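Local atomic coordinates of beta-galactoside alpha-2,6-sialyltransferase (Photobacterium sp., PDB entry 2Z4T), a protein that probably transfers sialic acid from a CMP-linked donor to beta-galactosides such as lactose in alpha-2,6 linkage, and binds CMP and magnesium. Residues V121-L126 and Y230-A235; N356-G361 and M439-V444; L400-H405 and M422-S427. All coordinates share one frame; numbering follows the deposited sequence.

Interaction 1. Residues V121-L126 and Y230-A235; sequences VDHASL and YDDGSA. With GAL (beta-D-galactopyranose), chain B; C5P (cytidine-5'-monophosphate), chain C.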
loop_
_atom_site.group_PDB
_atom_site.type_symbol
_atom_site.label_atom_id
_atom_site.label_comp_id
_atom_site.label_asym_id
_atom_site.label_seq_id
_atom_site.Cartn_x
_atom_site.Cartn_y
_atom_site.Cartn_z
ATOM N N VAL A 121 1.810 4.712 6.113
ATOM C CA VAL A 121 2.901 5.624 5.819
ATOM C C VAL A 121 3.903 4.996 4.852
ATOM O O VAL A 121 4.435 3.884 5.090
ATOM C CB VAL A 121 3.641 6.078 7.109
ATOM C CG1 VAL A 121 4.650 7.197 6.809
ATOM C CG2 VAL A 121 2.648 6.543 8.197
ATOM N N ASP A 122 4.182 5.727 3.776
ATOM C CA ASP A 122 5.195 5.330 2.827
ATOM C C ASP A 122 5.521 6.458 1.849
ATOM O O ASP A 122 4.648 7.231 1.448
ATOM C CB ASP A 122 4.747 4.075 2.054
ATOM C CG ASP A 122 5.745 3.677 0.979
ATOM O OD1 ASP A 122 6.957 3.593 1.285
ATOM O OD2 ASP A 122 5.331 3.464 -0.174
ATOM N N HIS A 123 6.779 6.519 1.439
ATOM C CA HIS A 123 7.245 7.569 0.554
ATOM C C HIS A 123 7.582 6.956 -0.797
ATOM O O HIS A 123 7.810 7.693 -1.758
ATOM C CB HIS A 123 8.513 8.209 1.124
ATOM C CG HIS A 123 9.685 7.278 1.113
ATOM N ND1 HIS A 123 9.824 6.252 2.028
ATOM C CD2 HIS A 123 10.738 7.175 0.264
ATOM C CE1 HIS A 123 10.923 5.571 1.754
ATOM N NE2 HIS A 123 11.495 6.109 0.688
ATOM N N ALA A 124 7.635 5.623 -0.859
ATOM C CA ALA A 124 8.112 4.900 -2.047
ATOM C C ALA A 124 6.947 4.488 -2.950
ATOM O O ALA A 124 5.981 5.245 -3.061
ATOM C CB ALA A 124 8.943 3.708 -1.643
ATOM N N SER A 125 7.020 3.317 -3.597
ATOM C CA SER A 125 5.961 2.905 -4.549
ATOM C C SER A 125 5.264 1.626 -4.134
ATOM O O SER A 125 4.029 1.571 -4.058
ATOM C CB SER A 125 6.504 2.722 -5.963
ATOM O OG SER A 125 7.181 3.880 -6.408
ATOM N N LEU A 126 6.061 0.605 -3.850
ATOM C CA LEU A 126 5.526 -0.714 -3.526
ATOM C C LEU A 126 4.619 -0.720 -2.290
ATOM O O LEU A 126 3.442 -1.120 -2.401
ATOM C CB LEU A 126 6.654 -1.715 -3.375
ATOM C CG LEU A 126 6.243 -3.153 -3.647
ATOM C CD1 LEU A 126 5.439 -3.277 -4.926
ATOM C CD2 LEU A 126 7.496 -3.986 -3.751
ATOM N N TYR A 230 5.303 -3.604 4.714
ATOM C CA TYR A 230 5.385 -3.882 3.294
ATOM C C TYR A 230 6.728 -3.371 2.841
ATOM O O TYR A 230 7.078 -2.227 3.155
ATOM C CB TYR A 230 4.261 -3.168 2.520
ATOM C CG TYR A 230 2.878 -3.732 2.744
ATOM C CD1 TYR A 230 1.957 -3.081 3.570
ATOM C CD2 TYR A 230 2.486 -4.926 2.138
ATOM C CE1 TYR A 230 0.664 -3.613 3.807
ATOM C CE2 TYR A 230 1.191 -5.466 2.342
ATOM C CZ TYR A 230 0.298 -4.801 3.182
ATOM O OH TYR A 230 -0.959 -5.330 3.371
ATOM N N ASP A 231 7.478 -4.216 2.125
ATOM C CA ASP A 231 8.824 -3.885 1.633
ATOM C C ASP A 231 8.843 -2.688 0.692
ATOM O O ASP A 231 8.028 -2.593 -0.217
ATOM C CB ASP A 231 9.442 -5.063 0.874
ATOM C CG ASP A 231 9.805 -6.222 1.774
ATOM O OD1 ASP A 231 10.039 -5.968 2.972
ATOM O OD2 ASP A 231 9.843 -7.380 1.283
ATOM N N ASP A 232 9.810 -1.801 0.911
ATOM C CA ASP A 232 10.137 -0.744 -0.027
ATOM C C ASP A 232 10.317 -1.358 -1.409
ATOM O O ASP A 232 9.806 -0.834 -2.399
ATOM C CB ASP A 232 11.420 -0.060 0.436
ATOM C CG ASP A 232 11.735 1.183 -0.354
ATOM O OD1 ASP A 232 12.070 1.075 -1.567
ATOM O OD2 ASP A 232 11.659 2.271 0.263
ATOM N N GLY A 233 11.020 -2.484 -1.449
ATOM C CA GLY A 233 11.206 -3.281 -2.642
ATOM C C GLY A 233 12.526 -4.027 -2.506
ATOM O O GLY A 233 12.767 -4.717 -1.515
ATOM N N SER A 234 13.410 -3.871 -3.482
ATOM C CA SER A 234 14.679 -4.570 -3.464
ATOM C C SER A 234 15.551 -4.070 -2.315
ATOM O O SER A 234 16.388 -4.810 -1.816
ATOM C CB SER A 234 15.379 -4.411 -4.822
ATOM O OG SER A 234 15.748 -3.065 -5.075
ATOM N N ALA A 235 15.318 -2.833 -1.870
ATOM C CA ALA A 235 16.110 -2.217 -0.796
ATOM C C ALA A 235 16.249 -3.105 0.420
ATOM O O ALA A 235 17.353 -3.236 0.960
ATOM C CB ALA A 235 15.550 -0.861 -0.394
HETATM C C1 GAL B . 14.799 6.972 -1.244
HETATM C C2 GAL B . 15.323 6.377 0.061
HETATM C C3 GAL B . 15.644 4.900 -0.153
HETATM C C4 GAL B . 14.450 4.172 -0.785
HETATM C C5 GAL B . 13.928 4.904 -2.023
HETATM C C6 GAL B . 12.612 4.326 -2.551
HETATM O O2 GAL B . 16.457 7.111 0.496
HETATM O O3 GAL B . 15.991 4.289 1.082
HETATM O O4 GAL B . 13.434 4.057 0.188
HETATM O O5 GAL B . 13.673 6.246 -1.690
HETATM O O6 GAL B . 12.761 3.024 -3.078
HETATM O O3P C5P C . 12.735 0.107 -9.514
HETATM P P C5P C . 12.380 -0.090 -8.088
HETATM O O1P C5P C . 12.601 1.233 -7.369
HETATM O O2P C5P C . 12.981 -1.352 -7.502
HETATM O "O5'" C5P C . 10.830 -0.400 -8.084
HETATM C "C5'" C5P C . 10.046 -0.334 -6.913
HETATM C "C4'" C5P C . 8.601 -0.282 -7.406
HETATM O "O4'" C5P C . 8.401 0.892 -8.206
HETATM C "C3'" C5P C . 8.234 -1.420 -8.341
HETATM O "O3'" C5P C . 7.738 -2.565 -7.656
HETATM C "C2'" C5P C . 7.113 -0.810 -9.135
HETATM O "O2'" C5P C . 5.932 -0.707 -8.337
HETATM C "C1'" C5P C . 7.530 0.614 -9.310
HETATM N N1 C5P C . 8.186 0.792 -10.603
HETATM C C2 C5P C . 7.385 0.940 -11.768
HETATM N N3 C5P C . 7.961 1.129 -12.982
HETATM C C4 C5P C . 9.315 1.169 -13.107
HETATM C C5 C5P C . 10.137 1.023 -11.969
HETATM C C6 C5P C . 9.539 0.841 -10.711
HETATM O O2 C5P C . 6.148 0.891 -11.704
HETATM N N4 C5P C . 9.854 1.370 -14.336
HETATM O O HOH W 1 8.947 1.133 -3.866
#

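Interaction 2. Residues N356-G361 and M439-V444; sequences NFVFTG and MLPDAV. With C5P (cytidine-5'-monophosphate), chain C.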
loop_
_atom_site.group_PDB
_atom_site.type_symbol
_atom_site.label_atom_id
_atom_site.label_comp_id
_atom_site.label_asym_id
_atom_site.label_seq_id
_atom_site.Cartn_x
_atom_site.Cartn_y
_atom_site.Cartn_z
ATOM N N ASN A 356 3.524 -5.790 -28.791
ATOM C CA ASN A 356 3.882 -4.621 -27.995
ATOM C C ASN A 356 4.976 -4.869 -26.979
ATOM O O ASN A 356 4.981 -5.888 -26.276
ATOM C CB ASN A 356 2.635 -4.078 -27.306
ATOM C CG ASN A 356 1.482 -3.969 -28.259
ATOM O OD1 ASN A 356 1.604 -3.369 -29.330
ATOM N ND2 ASN A 356 0.372 -4.588 -27.909
ATOM N N PHE A 357 5.890 -3.908 -26.902
ATOM C CA PHE A 357 7.070 -3.996 -26.066
ATOM C C PHE A 357 7.018 -2.863 -25.054
ATOM O O PHE A 357 6.820 -1.713 -25.438
ATOM C CB PHE A 357 8.319 -3.890 -26.947
ATOM C CG PHE A 357 9.584 -3.548 -26.201
ATOM C CD1 PHE A 357 9.928 -4.200 -25.017
ATOM C CD2 PHE A 357 10.465 -2.610 -26.724
ATOM C CE1 PHE A 357 11.104 -3.887 -24.342
ATOM C CE2 PHE A 357 11.654 -2.302 -26.071
ATOM C CZ PHE A 357 11.979 -2.939 -24.879
ATOM N N VAL A 358 7.158 -3.189 -23.769
ATOM C CA VAL A 358 7.266 -2.164 -22.744
ATOM C C VAL A 358 8.684 -2.161 -22.211
ATOM O O VAL A 358 9.178 -3.196 -21.766
ATOM C CB VAL A 358 6.270 -2.366 -21.552
ATOM C CG1 VAL A 358 6.566 -1.354 -20.405
ATOM C CG2 VAL A 358 4.829 -2.236 -22.008
ATOM N N PHE A 359 9.351 -1.016 -22.297
ATOM C CA PHE A 359 10.624 -0.855 -21.640
ATOM C C PHE A 359 10.362 -0.277 -20.262
ATOM O O PHE A 359 9.655 0.745 -20.150
ATOM C CB PHE A 359 11.574 0.051 -22.427
ATOM C CG PHE A 359 12.830 0.384 -21.678
ATOM C CD1 PHE A 359 13.926 -0.463 -21.726
ATOM C CD2 PHE A 359 12.894 1.521 -20.872
ATOM C CE1 PHE A 359 15.082 -0.169 -21.010
ATOM C CE2 PHE A 359 14.045 1.832 -20.146
ATOM C CZ PHE A 359 15.143 0.981 -20.213
ATOM N N THR A 360 10.914 -0.911 -19.218
ATOM C CA THR A 360 10.758 -0.395 -17.858
ATOM C C THR A 360 12.014 0.355 -17.425
ATOM O O THR A 360 13.117 -0.187 -17.498
ATOM C CB THR A 360 10.400 -1.512 -16.822
ATOM O OG1 THR A 360 11.481 -2.447 -16.684
ATOM C CG2 THR A 360 9.171 -2.250 -17.249
ATOM N N GLY A 361 11.852 1.598 -16.967
ATOM C CA GLY A 361 13.013 2.444 -16.644
ATOM C C GLY A 361 13.405 2.396 -15.183
ATOM O O GLY A 361 12.768 1.716 -14.389
ATOM N N MET A 439 -2.788 -6.664 -18.267
ATOM C CA MET A 439 -2.456 -5.646 -19.263
ATOM C C MET A 439 -0.957 -5.674 -19.534
ATOM O O MET A 439 -0.356 -4.674 -19.943
ATOM C CB MET A 439 -2.860 -4.253 -18.766
ATOM C CG MET A 439 -4.360 -3.927 -18.855
ATOM S SD MET A 439 -5.031 -4.209 -20.512
ATOM C CE MET A 439 -4.310 -2.851 -21.445
ATOM N N LEU A 440 -0.348 -6.826 -19.290
ATOM C CA LEU A 440 1.024 -7.037 -19.698
ATOM C C LEU A 440 1.115 -7.092 -21.224
ATOM O O LEU A 440 0.276 -7.700 -21.889
ATOM C CB LEU A 440 1.570 -8.317 -19.061
ATOM C CG LEU A 440 2.317 -8.241 -17.713
ATOM C CD1 LEU A 440 2.242 -6.907 -17.008
ATOM C CD2 LEU A 440 1.935 -9.416 -16.800
ATOM N N PRO A 441 2.163 -6.466 -21.786
ATOM C CA PRO A 441 2.409 -6.459 -23.222
ATOM C C PRO A 441 2.952 -7.827 -23.630
ATOM O O PRO A 441 3.076 -8.702 -22.775
ATOM C CB PRO A 441 3.499 -5.412 -23.344
ATOM C CG PRO A 441 4.278 -5.609 -22.089
ATOM C CD PRO A 441 3.219 -5.742 -21.055
ATOM N N ASP A 442 3.298 -8.010 -24.902
ATOM C CA ASP A 442 3.958 -9.245 -25.337
ATOM C C ASP A 442 5.398 -9.371 -24.857
ATOM O O ASP A 442 5.873 -10.478 -24.634
ATOM C CB ASP A 442 3.940 -9.369 -26.855
ATOM C CG ASP A 442 2.565 -9.232 -27.403
ATOM O OD1 ASP A 442 1.751 -10.151 -27.150
ATOM O OD2 ASP A 442 2.290 -8.191 -28.040
ATOM N N ALA A 443 6.106 -8.255 -24.725
ATOM C CA ALA A 443 7.486 -8.326 -24.255
ATOM C C ALA A 443 7.775 -7.208 -23.293
ATOM O O ALA A 443 7.369 -6.063 -23.504
ATOM C CB ALA A 443 8.478 -8.294 -25.427
ATOM N N VAL A 444 8.473 -7.552 -22.226
ATOM C CA VAL A 444 8.965 -6.554 -21.286
ATOM C C VAL A 444 10.440 -6.753 -21.029
ATOM O O VAL A 444 10.903 -7.878 -20.839
ATOM C CB VAL A 444 8.089 -6.412 -19.980
ATOM C CG1 VAL A 444 7.048 -7.539 -19.796
ATOM C CG2 VAL A 444 8.907 -6.118 -18.730
HETATM O O3P C5P C . 12.735 0.107 -9.514
HETATM P P C5P C . 12.380 -0.090 -8.088
HETATM O O1P C5P C . 12.601 1.233 -7.369
HETATM O O2P C5P C . 12.981 -1.352 -7.502
HETATM O "O5'" C5P C . 10.830 -0.400 -8.084
HETATM C "C5'" C5P C . 10.046 -0.334 -6.913
HETATM C "C4'" C5P C . 8.601 -0.282 -7.406
HETATM O "O4'" C5P C . 8.401 0.892 -8.206
HETATM C "C3'" C5P C . 8.234 -1.420 -8.341
HETATM O "O3'" C5P C . 7.738 -2.565 -7.656
HETATM C "C2'" C5P C . 7.113 -0.810 -9.135
HETATM O "O2'" C5P C . 5.932 -0.707 -8.337
HETATM C "C1'" C5P C . 7.530 0.614 -9.310
HETATM N N1 C5P C . 8.186 0.792 -10.603
HETATM C C2 C5P C . 7.385 0.940 -11.768
HETATM N N3 C5P C . 7.961 1.129 -12.982
HETATM C C4 C5P C . 9.315 1.169 -13.107
HETATM C C5 C5P C . 10.137 1.023 -11.969
HETATM C C6 C5P C . 9.539 0.841 -10.711
HETATM O O2 C5P C . 6.148 0.891 -11.704
HETATM N N4 C5P C . 9.854 1.370 -14.336
#

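Interaction 3. Residues L400-H405 and M422-S427; sequences LFFKGH and MVDIPS. With C5P (cytidine-5'-monophosphate), chain C.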
loop_
_atom_site.group_PDB
_atom_site.type_symbol
_atom_site.label_atom_id
_atom_site.label_comp_id
_atom_site.label_asym_id
_atom_site.label_seq_id
_atom_site.Cartn_x
_atom_site.Cartn_y
_atom_site.Cartn_z
ATOM N N LEU A 400 6.572 0.379 -29.477
ATOM C CA LEU A 400 7.401 0.755 -28.352
ATOM C C LEU A 400 6.576 1.473 -27.285
ATOM O O LEU A 400 5.925 2.478 -27.588
ATOM C CB LEU A 400 8.517 1.667 -28.855
ATOM C CG LEU A 400 9.539 2.193 -27.848
ATOM C CD1 LEU A 400 10.201 1.064 -27.058
ATOM C CD2 LEU A 400 10.569 3.018 -28.608
ATOM N N PHE A 401 6.640 0.961 -26.045
ATOM C CA PHE A 401 5.956 1.518 -24.867
ATOM C C PHE A 401 6.943 1.771 -23.738
ATOM O O PHE A 401 7.940 1.047 -23.587
ATOM C CB PHE A 401 4.857 0.568 -24.393
ATOM C CG PHE A 401 3.685 0.484 -25.341
ATOM C CD1 PHE A 401 2.503 1.151 -25.059
ATOM C CD2 PHE A 401 3.770 -0.247 -26.508
ATOM C CE1 PHE A 401 1.427 1.095 -25.917
ATOM C CE2 PHE A 401 2.698 -0.312 -27.393
ATOM C CZ PHE A 401 1.518 0.376 -27.099
ATOM N N PHE A 402 6.672 2.798 -22.938
ATOM C CA PHE A 402 7.586 3.173 -21.863
ATOM C C PHE A 402 6.900 3.262 -20.514
ATOM O O PHE A 402 5.818 3.818 -20.406
ATOM C CB PHE A 402 8.300 4.484 -22.209
ATOM C CG PHE A 402 9.181 5.038 -21.102
ATOM C CD1 PHE A 402 10.303 4.336 -20.652
ATOM C CD2 PHE A 402 8.905 6.278 -20.540
ATOM C CE1 PHE A 402 11.128 4.858 -19.656
ATOM C CE2 PHE A 402 9.719 6.810 -19.550
ATOM C CZ PHE A 402 10.839 6.101 -19.102
ATOM N N LYS A 403 7.561 2.729 -19.492
ATOM C CA LYS A 403 7.173 2.832 -18.078
ATOM C C LYS A 403 8.527 3.077 -17.380
ATOM O O LYS A 403 9.124 2.103 -16.950
ATOM C CB LYS A 403 6.619 1.449 -17.709
ATOM C CG LYS A 403 6.137 1.274 -16.276
ATOM C CD LYS A 403 5.124 2.370 -15.961
ATOM C CE LYS A 403 4.822 2.402 -14.540
ATOM N NZ LYS A 403 5.855 3.004 -13.704
ATOM N N GLY A 404 9.051 4.300 -17.160
ATOM C CA GLY A 404 8.625 5.337 -16.228
ATOM C C GLY A 404 8.691 4.510 -14.956
ATOM O O GLY A 404 7.621 4.174 -14.482
ATOM N N HIS A 405 9.825 4.304 -14.272
ATOM C CA HIS A 405 10.117 4.883 -12.934
ATOM C C HIS A 405 9.336 6.053 -12.338
ATOM O O HIS A 405 9.454 7.184 -12.789
ATOM C CB HIS A 405 11.582 4.818 -12.483
ATOM C CG HIS A 405 11.740 4.342 -11.067
ATOM N ND1 HIS A 405 11.363 5.101 -9.974
ATOM C CD2 HIS A 405 12.204 3.169 -10.562
ATOM C CE1 HIS A 405 11.593 4.418 -8.865
ATOM N NE2 HIS A 405 12.111 3.246 -9.194
ATOM N N MET A 422 7.078 6.722 -29.212
ATOM C CA MET A 422 6.841 5.964 -27.979
ATOM C C MET A 422 5.526 6.335 -27.289
ATOM O O MET A 422 5.121 7.488 -27.313
ATOM C CB MET A 422 7.998 6.190 -27.020
ATOM C CG MET A 422 8.062 5.250 -25.849
ATOM S SD MET A 422 9.744 5.215 -25.197
ATOM C CE MET A 422 9.815 6.860 -24.540
ATOM N N VAL A 423 4.886 5.349 -26.670
ATOM C CA VAL A 423 3.721 5.567 -25.820
ATOM C C VAL A 423 4.073 5.409 -24.324
ATOM O O VAL A 423 4.615 4.388 -23.926
ATOM C CB VAL A 423 2.597 4.584 -26.197
ATOM C CG1 VAL A 423 1.341 4.820 -25.353
ATOM C CG2 VAL A 423 2.278 4.686 -27.688
ATOM N N ASP A 424 3.804 6.457 -23.537
ATOM C CA ASP A 424 3.850 6.478 -22.054
ATOM C C ASP A 424 2.492 5.834 -21.713
ATOM O O ASP A 424 1.461 6.390 -22.082
ATOM C CB ASP A 424 3.888 7.956 -21.686
ATOM C CG ASP A 424 4.571 8.219 -20.384
ATOM O OD1 ASP A 424 5.790 8.017 -20.289
ATOM O OD2 ASP A 424 3.890 8.664 -19.440
ATOM N N ILE A 425 2.388 4.689 -21.029
ATOM C CA ILE A 425 2.442 4.381 -19.592
ATOM C C ILE A 425 2.839 5.345 -18.480
ATOM O O ILE A 425 3.974 5.289 -18.013
ATOM C CB ILE A 425 2.759 2.946 -19.317
ATOM C CG1 ILE A 425 2.549 2.128 -20.602
ATOM C CG2 ILE A 425 1.867 2.471 -18.183
ATOM C CD1 ILE A 425 3.091 0.717 -20.566
ATOM N N PRO A 426 1.888 6.179 -18.016
ATOM C CA PRO A 426 2.252 7.153 -17.002
ATOM C C PRO A 426 3.098 6.537 -15.909
ATOM O O PRO A 426 2.734 5.520 -15.302
ATOM C CB PRO A 426 0.899 7.681 -16.515
ATOM C CG PRO A 426 0.072 7.661 -17.777
ATOM C CD PRO A 426 0.479 6.337 -18.435
ATOM N N SER A 427 4.248 7.153 -15.701
ATOM C CA SER A 427 5.257 6.633 -14.816
ATOM C C SER A 427 4.757 6.442 -13.373
ATOM O O SER A 427 5.318 5.632 -12.618
ATOM C CB SER A 427 6.474 7.565 -14.856
ATOM O OG SER A 427 6.153 8.850 -14.332
HETATM O O3P C5P C . 12.735 0.107 -9.514
HETATM P P C5P C . 12.380 -0.090 -8.088
HETATM O O1P C5P C . 12.601 1.233 -7.369
HETATM O O2P C5P C . 12.981 -1.352 -7.502
HETATM O "O5'" C5P C . 10.830 -0.400 -8.084
HETATM C "C5'" C5P C . 10.046 -0.334 -6.913
HETATM C "C4'" C5P C . 8.601 -0.282 -7.406
HETATM O "O4'" C5P C . 8.401 0.892 -8.206
HETATM C "C3'" C5P C . 8.234 -1.420 -8.341
HETATM O "O3'" C5P C . 7.738 -2.565 -7.656
HETATM C "C2'" C5P C . 7.113 -0.810 -9.135
HETATM O "O2'" C5P C . 5.932 -0.707 -8.337
HETATM C "C1'" C5P C . 7.530 0.614 -9.310
HETATM N N1 C5P C . 8.186 0.792 -10.603
HETATM C C2 C5P C . 7.385 0.940 -11.768
HETATM N N3 C5P C . 7.961 1.129 -12.982
HETATM C C4 C5P C . 9.315 1.169 -13.107
HETATM C C5 C5P C . 10.137 1.023 -11.969
HETATM C C6 C5P C . 9.539 0.841 -10.711
HETATM O O2 C5P C . 6.148 0.891 -11.704
HETATM N N4 C5P C . 9.854 1.370 -14.336
#

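Interaction 1. Residues V121-L126 and Y230-A235
Asp232 and His123 meet beside the galactose of the bound lactose, and both bind it through polar side-chain atoms. CE1 of His123 lies 3.7 Å from Asp232 OD2, which stands oblique to the ring; the side chains cross at about a right angle, their planes 52° apart. The carboxylate of Asp232 takes two hydroxyls. Its OD1 accepts a hydrogen bond from GAL O6 at 2.6 Å. Its OD2 accepts one from GAL O4 at 2.5 Å. CG of Asp232 is anti to the backbone N (chi1 -171°), which brings the carboxylate back toward 121-126 although CB starts out away from it. NE2 of His123 donates a bifurcated bond, to GAL O4 at 2.9 Å and GAL O5 at 3.2 Å, neither arm straight. O4 therefore receives from the imidazole and gives to the carboxylate. Asn201 ND2 is hydrogen-bonded to both Asp232 OD2 and Asp122 OD1.

A second set involves backbone groups. Within 121-126, Asp122 OD1 accepts from Ala124 N at 3.0 Å, an Asx turn in which the amide meets the carboxylate from above its plane. One water joins the segments: it accepts from Ser125 N and donates to Asp232 O at 2.6 Å.

Van der Waals contacts add to these. CB of Leu126 rests on the carbonyl oxygen of Asp232 at 3.4 Å, and its CD2 touches CA of Gly233. CB of Ala124 lies over the centre of one face of the His123 ring. Toward the nucleotide, Ser125 CB and Leu126 CD1 touch the ribose oxygens O4' and O3'.

Asp232 thus holds O6, the hydroxyl that an alpha-2,6 transfer joins to sialic acid. The bonds to O4, with another from His204 to the sugar, probably help orient the acceptor toward the donor.

Interaction 2. Residues N356-G361 and M439-V444
Ala443 O meets three groups of the facing strand, one of them a hydrogen-bond donor. Val358 N donates to it at 2.9 Å, nearly along the C=O axis, and Phe357 CA makes a CA-H...O contact with it at 3.3 Å. The edge of the Phe357 ring reaches the same oxygen through CD1, nearly in the ring plane. Two links run the opposite way: Ala443 N donates to Asn356 O at 3.0 Å, and Val444 CA approaches Val358 O. At the start of the pair, Asn356 N gives a bond of 2.8 Å to Asp442 OD2, on its anti lone pair. Asp442 itself is exposed to solvent.

Apolar packing adds to the bonds. Val358 CG2 sits against Pro441 CG at 3.4 Å, the two side chains crossing at about a right angle. Phe357 shares a face of the sheet with Ala443, and Val358 shares the other with Val444.

Asn356 belongs to a magnesium site with Asp399 and Tyr349. At the far end of the strand, Gly361 O accepts from N4 of the cytosine at 2.9 Å. A parallel sheet with the nucleotide at the C-terminal ends of its strands is the Rossmann-like arrangement of a GT-B domain, here the half that binds the cytosine.

Interaction 3. Residues L400-H405 and M422-S427
As modelled, Lys403 NZ reaches Ser427 O at 2.9 Å, but NZ also comes too close to Gly404 O, so its exact placement is doubtful. The side chain bends at chi2 (54°) and again at chi4, which carries NZ across Ile425 and beside the cytosine. Its bond to C5P O2 is weak. The backbone of the same residue also binds the nucleotide: Lys403 O accepts from C5P N4 at 2.8 Å. His405 NE2 adds a nearly straight bond of 2.8 Å to the phosphate oxygen O1P.

Next to this runs a short parallel strand pair. Val423 N donates to Leu400 O, and Phe402 N donates to Val423 O at 2.8 Å. Phe401 and Val423 lie side by side on one face, with ring atom CD1 3.6 Å from Val423 CB. On the other face, Met422 SD packs on Phe402 CB at 3.4 Å and makes an oblique Met-aromatic contact with the ring. Asp424 OD1 comes to the edge of that ring. Beyond the pair, Ser427 CB packs on Gly404 CA.

Helix 410-417 connects the strands, completing a beta-alpha-beta unit, and covers the Phe402 and Met422 face. Helix 342-349 packs on Phe401 and Val423, while strand 356-360 flanks 399-403 on the side away from 423-424.

Overall arrangement
Strand 103-122 leads from the N-terminal immunoglobulin-like domain into the first Rossmann-like half of the GT-B fold. Interaction 1 closes a loop of 103 residues there, joining the ends of strands 103-122 and 222-230. The chain then enters the second half. Interaction 2 pairs strand 356-360 with 443-447 across 77 residues. Interaction 3 lies wholly within that span and closes a short loop of 16 residues. The two touch, because strands 356-360 and 399-403 are neighbours in one parallel sheet. Interaction 1 is separate, about 5 Å from interaction 3 between nearest atoms. CMP touches all three, so it bridges the two halves.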